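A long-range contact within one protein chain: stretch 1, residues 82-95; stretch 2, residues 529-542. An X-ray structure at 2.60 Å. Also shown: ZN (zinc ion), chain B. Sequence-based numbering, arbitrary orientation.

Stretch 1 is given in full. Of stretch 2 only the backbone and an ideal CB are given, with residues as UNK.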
# COMPACT_ATOMS: atom_id res chain seq x y z
N LEU A 82 -3.65 5.06 6.50
CA LEU A 82 -2.24 5.45 6.41
C LEU A 82 -1.34 4.33 6.93
O LEU A 82 -0.28 4.07 6.37
CB LEU A 82 -1.98 6.75 7.17
CG LEU A 82 -0.57 7.32 7.01
CD1 LEU A 82 -0.22 7.45 5.54
CD2 LEU A 82 -0.46 8.66 7.71
N CYS A 83 -1.78 3.68 8.01
CA CYS A 83 -1.07 2.52 8.53
C CYS A 83 -1.08 1.39 7.51
O CYS A 83 -0.05 0.77 7.25
CB CYS A 83 -1.69 2.05 9.85
SG CYS A 83 -1.07 2.89 11.32
N GLU A 84 -2.25 1.15 6.94
CA GLU A 84 -2.41 0.12 5.91
C GLU A 84 -1.56 0.45 4.69
O GLU A 84 -1.04 -0.44 4.03
CB GLU A 84 -3.88 -0.02 5.52
CG GLU A 84 -4.80 -0.38 6.68
CD GLU A 84 -4.55 -1.77 7.22
OE1 GLU A 84 -4.05 -2.63 6.46
OE2 GLU A 84 -4.85 -2.02 8.41
N LEU A 85 -1.42 1.74 4.39
CA LEU A 85 -0.57 2.19 3.30
C LEU A 85 0.88 1.85 3.57
O LEU A 85 1.61 1.45 2.66
CB LEU A 85 -0.72 3.70 3.07
CG LEU A 85 -1.70 4.14 1.98
CD1 LEU A 85 -1.78 5.66 1.92
CD2 LEU A 85 -1.29 3.58 0.63
N GLY A 86 1.30 2.00 4.82
CA GLY A 86 2.65 1.67 5.22
C GLY A 86 2.92 0.18 5.08
O GLY A 86 4.01 -0.22 4.68
N TYR A 87 1.92 -0.63 5.41
CA TYR A 87 2.03 -2.08 5.31
C TYR A 87 2.21 -2.51 3.86
O TYR A 87 3.07 -3.34 3.55
CB TYR A 87 0.80 -2.76 5.91
CG TYR A 87 0.53 -2.41 7.36
CD1 TYR A 87 1.56 -2.03 8.20
CD2 TYR A 87 -0.75 -2.47 7.87
CE1 TYR A 87 1.32 -1.71 9.53
CE2 TYR A 87 -1.01 -2.15 9.19
CZ TYR A 87 0.03 -1.77 10.02
OH TYR A 87 -0.22 -1.45 11.33
N VAL A 88 1.40 -1.95 2.97
CA VAL A 88 1.46 -2.27 1.55
C VAL A 88 2.78 -1.81 0.94
O VAL A 88 3.41 -2.55 0.18
CB VAL A 88 0.29 -1.63 0.78
CG1 VAL A 88 0.42 -1.91 -0.71
CG2 VAL A 88 -1.04 -2.16 1.30
N PHE A 89 3.20 -0.60 1.29
CA PHE A 89 4.47 -0.06 0.81
C PHE A 89 5.64 -0.90 1.29
O PHE A 89 6.61 -1.11 0.57
CB PHE A 89 4.65 1.39 1.27
CG PHE A 89 3.70 2.36 0.61
CD1 PHE A 89 2.96 1.99 -0.49
CD2 PHE A 89 3.57 3.65 1.11
CE1 PHE A 89 2.09 2.88 -1.10
CE2 PHE A 89 2.70 4.54 0.51
CZ PHE A 89 1.97 4.16 -0.60
N ASP A 90 5.53 -1.39 2.52
CA ASP A 90 6.56 -2.23 3.11
C ASP A 90 6.66 -3.56 2.38
O ASP A 90 7.76 -4.08 2.17
CB ASP A 90 6.28 -2.46 4.60
CG ASP A 90 7.49 -2.97 5.35
OD1 ASP A 90 8.62 -2.68 4.91
OD2 ASP A 90 7.31 -3.64 6.39
N MSE A 91 5.52 -4.10 1.98
CA MSE A 91 5.49 -5.36 1.25
C MSE A 91 6.09 -5.21 -0.14
O MSE A 91 6.75 -6.12 -0.64
CB MSE A 91 4.05 -5.89 1.14
CG MSE A 91 3.46 -6.35 2.46
SE MSE A 91 1.75 -7.26 2.24
CE MSE A 91 0.71 -5.81 1.45
N LEU A 92 5.87 -4.06 -0.76
CA LEU A 92 6.36 -3.81 -2.11
C LEU A 92 7.87 -3.58 -2.14
O LEU A 92 8.51 -3.73 -3.18
CB LEU A 92 5.64 -2.61 -2.73
CG LEU A 92 4.15 -2.79 -2.99
CD1 LEU A 92 3.54 -1.53 -3.59
CD2 LEU A 92 3.91 -3.99 -3.91
N GLN A 93 8.44 -3.22 -0.99
CA GLN A 93 9.88 -2.99 -0.90
C GLN A 93 10.60 -4.18 -0.28
O GLN A 93 11.81 -4.34 -0.46
CB GLN A 93 10.17 -1.71 -0.11
CG GLN A 93 9.80 -1.77 1.36
CD GLN A 93 10.08 -0.47 2.08
OE1 GLN A 93 10.44 0.53 1.47
NE2 GLN A 93 9.91 -0.48 3.40
N LYS A 94 9.87 -5.00 0.47
CA LYS A 94 10.43 -6.21 1.05
C LYS A 94 10.25 -7.41 0.12
O LYS A 94 11.10 -8.29 0.07
CB LYS A 94 9.79 -6.53 2.40
CG LYS A 94 10.21 -5.63 3.55
CD LYS A 94 9.86 -6.28 4.88
CE LYS A 94 10.04 -5.31 6.04
NZ LYS A 94 11.36 -4.62 6.00
N GLY A 95 9.13 -7.42 -0.59
CA GLY A 95 8.73 -8.55 -1.42
C GLY A 95 9.80 -9.09 -2.35
O GLY A 95 10.31 -8.38 -3.22
N UNK A 529 -8.29 -6.67 13.83
CA UNK A 529 -7.38 -7.23 12.83
C UNK A 529 -6.05 -6.49 12.73
O UNK A 529 -4.99 -7.13 12.67
CB UNK A 529 -8.06 -7.23 11.46
N UNK A 530 -6.10 -5.17 12.71
CA UNK A 530 -4.89 -4.36 12.56
C UNK A 530 -4.03 -4.40 13.82
O UNK A 530 -2.81 -4.26 13.75
CB UNK A 530 -5.26 -2.91 12.23
N UNK A 531 -4.67 -4.59 14.97
CA UNK A 531 -3.95 -4.67 16.23
C UNK A 531 -3.04 -5.89 16.27
O UNK A 531 -1.87 -5.80 16.65
CB UNK A 531 -4.93 -4.71 17.40
N UNK A 532 -3.57 -7.03 15.85
CA UNK A 532 -2.79 -8.27 15.81
C UNK A 532 -1.75 -8.22 14.70
O UNK A 532 -0.63 -8.70 14.87
CB UNK A 532 -3.71 -9.48 15.61
N UNK A 533 -2.12 -7.63 13.57
CA UNK A 533 -1.21 -7.49 12.44
C UNK A 533 -0.02 -6.61 12.81
O UNK A 533 1.11 -6.86 12.39
CB UNK A 533 -1.94 -6.91 11.23
N UNK A 534 -0.29 -5.58 13.61
CA UNK A 534 0.74 -4.63 14.02
C UNK A 534 1.87 -5.32 14.76
O UNK A 534 3.04 -4.99 14.58
CB UNK A 534 0.13 -3.53 14.90
N UNK A 535 1.51 -6.29 15.60
CA UNK A 535 2.49 -7.07 16.34
C UNK A 535 3.41 -7.84 15.40
O UNK A 535 4.64 -7.77 15.52
CB UNK A 535 1.79 -8.04 17.30
N UNK A 536 2.81 -8.55 14.46
CA UNK A 536 3.57 -9.35 13.50
C UNK A 536 4.43 -8.46 12.60
O UNK A 536 5.56 -8.82 12.28
CB UNK A 536 2.62 -10.20 12.65
N UNK A 537 3.89 -7.31 12.21
CA UNK A 537 4.61 -6.38 11.35
C UNK A 537 5.84 -5.82 12.05
O UNK A 537 6.89 -5.65 11.44
CB UNK A 537 3.69 -5.24 10.91
N UNK A 538 5.70 -5.53 13.34
CA UNK A 538 6.82 -5.04 14.15
C UNK A 538 7.90 -6.11 14.26
O UNK A 538 9.09 -5.83 14.10
CB UNK A 538 6.34 -4.63 15.54
N UNK A 539 7.48 -7.34 14.53
CA UNK A 539 8.40 -8.46 14.69
C UNK A 539 9.21 -8.72 13.42
O UNK A 539 10.38 -9.11 13.49
CB UNK A 539 7.63 -9.72 15.08
N UNK A 540 8.60 -8.48 12.26
CA UNK A 540 9.31 -8.63 10.99
C UNK A 540 10.40 -7.57 10.85
O UNK A 540 11.53 -7.88 10.50
CB UNK A 540 8.33 -8.54 9.82
N UNK A 541 10.05 -6.32 11.14
CA UNK A 541 10.99 -5.21 11.01
C UNK A 541 12.03 -5.17 12.13
O UNK A 541 13.03 -4.46 12.02
CB UNK A 541 10.22 -3.89 10.98
N UNK A 542 11.79 -5.93 13.19
CA UNK A 542 12.79 -6.06 14.25
C UNK A 542 13.88 -7.04 13.83
O UNK A 542 14.96 -7.07 14.41
CB UNK A 542 12.14 -6.52 15.56
ZN ZN B . -2.25 4.81 11.87

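Stretch 2 is helical from position 529 and runs beside helix 82-94, the axes 12.0 Å apart at closest approach and their directions 39° apart. That separation leaves room for large side chains, and stretch 1 fills part of it with the ring of Tyr87.

Position 529 has phi -53°, no atom of stretch 1 within reach of its CB, and a CA-to-CB bond pointing sideways. Many residues would fit, including proline; it is Pro529, which makes no contact with stretch 1.

At 530 the CB points toward stretch 1 and lies 3.9 Å from Glu84 OE2, with the zinc-bound sulfur of Cys83 farther on. A carboxylate and a thiolate favour a long basic side chain, lysine or arginine, though a long polar one could also reach. Lys530 extends past the edge of the Tyr87 ring: its CE comes 3.3 Å from Tyr87 OH, and its NZ stops 3.5 Å from Cys83 SG, the atom that binds ZN at 2.3 Å.

Position 531 points away and 532 is out of reach, so stretch 1 sets little preference at either; they are Thr531 and Ala532.

The CB at 533 points toward stretch 1, 5.3 Å from Tyr87 CE2. Beyond it lie one face of the Tyr87 ring and, deeper, the selenium of Met91, a setting for a large apolar or aromatic residue. Tyr533 places CE1 over that face, 3.5 Å from Tyr87 CG, with the ring planes oblique at 48°. A water links its OH (2.5 Å from the water oxygen) to Tyr87 O (3.0 Å from the same oxygen).

At 534 the CB points sideways, 4.1 Å from Tyr87 OH. A polar side chain able to meet this hydroxyl directly or through solvent would suit, as would an aliphatic one packing beside it. Lys534 does so through water: the water oxygen lies 2.9 Å from Lys534 NZ and 2.5 Å from Tyr87 OH.

Positions 535 and 536 are both out of reach, so stretch 1 favours no particular side chain; they are Lys535 and Leu536.

At 537 the CB points toward stretch 1, 4.5 Å from Tyr87 CE1, and the acceptor Asp90 lies beyond. A broad side chain carrying a donor is attractive; tryptophan, histidine or glutamine could be considered. Trp537 receives the edge of Tyr87 on its face, while NE1 makes a short but poorly angled, weak hydrogen bond to Asp90 OD2 (2.7 Å). With 530, 533 and 534 it encloses the Tyr87 knob.

At 538 and 539 the CB has no atom of stretch 1 within 5.5 Å, so many residues would suit; they are Val538 and Leu539.

At 540 the CB again points toward stretch 1, 5.3 Å from Lys94 CE, so a modest aliphatic side chain can cover the lysine methylenes. Val540 brings CG1 to 4.1 Å from Lys94 CE.

Position 541 points sideways between Asp90 and Lys94, which invites a side chain offering both donor and acceptor. Asn541 satisfies both weakly: ND2 donates to Asp90 OD2 (3.3 Å), and OD1 accepts from Lys94 NZ (3.2 Å).

Position 542 is likewise out of reach and unrestricted by stretch 1; it is Leu542.

Stretch 2, residues 529-542: PKTAYKKLWVLVNL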
# COMPACT_ATOMS: atom_id res chain seq x y z
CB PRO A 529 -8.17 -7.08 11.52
CG PRO A 529 -9.59 -7.15 11.95
CD PRO A 529 -9.65 -6.46 13.29
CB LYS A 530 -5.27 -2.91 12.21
CG LYS A 530 -4.09 -1.99 11.94
CD LYS A 530 -3.91 -0.99 13.07
CE LYS A 530 -2.86 0.05 12.73
NZ LYS A 530 -2.78 1.12 13.76
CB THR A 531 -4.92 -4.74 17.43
OG1 THR A 531 -5.76 -3.58 17.43
CG2 THR A 531 -4.15 -4.80 18.74
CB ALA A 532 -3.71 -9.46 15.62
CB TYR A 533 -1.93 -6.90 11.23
CG TYR A 533 -1.09 -6.83 9.97
CD1 TYR A 533 -0.26 -5.74 9.73
CD2 TYR A 533 -1.12 -7.86 9.03
CE1 TYR A 533 0.51 -5.68 8.58
CE2 TYR A 533 -0.35 -7.80 7.89
CZ TYR A 533 0.46 -6.71 7.67
OH TYR A 533 1.23 -6.64 6.53
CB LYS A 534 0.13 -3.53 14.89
CG LYS A 534 1.06 -2.37 15.20
CD LYS A 534 0.39 -1.35 16.09
CE LYS A 534 1.30 -0.17 16.38
NZ LYS A 534 1.60 0.61 15.14
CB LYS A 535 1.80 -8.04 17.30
CG LYS A 535 0.88 -7.38 18.31
CD LYS A 535 0.20 -8.41 19.19
CE LYS A 535 -0.75 -7.76 20.18
NZ LYS A 535 -1.45 -8.76 21.02
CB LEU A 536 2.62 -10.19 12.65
CG LEU A 536 1.68 -11.12 13.42
CD1 LEU A 536 0.85 -11.96 12.46
CD2 LEU A 536 2.47 -12.01 14.36
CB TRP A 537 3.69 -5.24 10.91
CG TRP A 537 4.35 -4.28 9.96
CD1 TRP A 537 4.56 -4.47 8.62
CD2 TRP A 537 4.88 -2.99 10.27
NE1 TRP A 537 5.19 -3.38 8.08
CE2 TRP A 537 5.40 -2.45 9.07
CE3 TRP A 537 4.97 -2.23 11.44
CZ2 TRP A 537 6.00 -1.19 9.02
CZ3 TRP A 537 5.57 -0.98 11.38
CH2 TRP A 537 6.07 -0.48 10.18
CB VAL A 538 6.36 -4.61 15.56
CG1 VAL A 538 7.55 -4.45 16.49
CG2 VAL A 538 5.56 -3.31 15.48
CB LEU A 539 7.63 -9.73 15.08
CG LEU A 539 7.03 -9.73 16.48
CD1 LEU A 539 6.14 -10.95 16.69
CD2 LEU A 539 8.12 -9.68 17.54
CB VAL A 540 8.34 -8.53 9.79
CG1 VAL A 540 9.11 -8.47 8.48
CG2 VAL A 540 7.37 -9.70 9.79
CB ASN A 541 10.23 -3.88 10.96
CG ASN A 541 9.55 -3.65 9.63
OD1 ASN A 541 10.19 -3.29 8.64
ND2 ASN A 541 8.24 -3.86 9.59
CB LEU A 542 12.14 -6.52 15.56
CG LEU A 542 11.37 -5.46 16.35
CD1 LEU A 542 10.75 -6.06 17.60
CD2 LEU A 542 12.28 -4.30 16.70
O HOH W 1 1.18 0.39 12.31
O HOH W 2 3.28 -5.48 5.71
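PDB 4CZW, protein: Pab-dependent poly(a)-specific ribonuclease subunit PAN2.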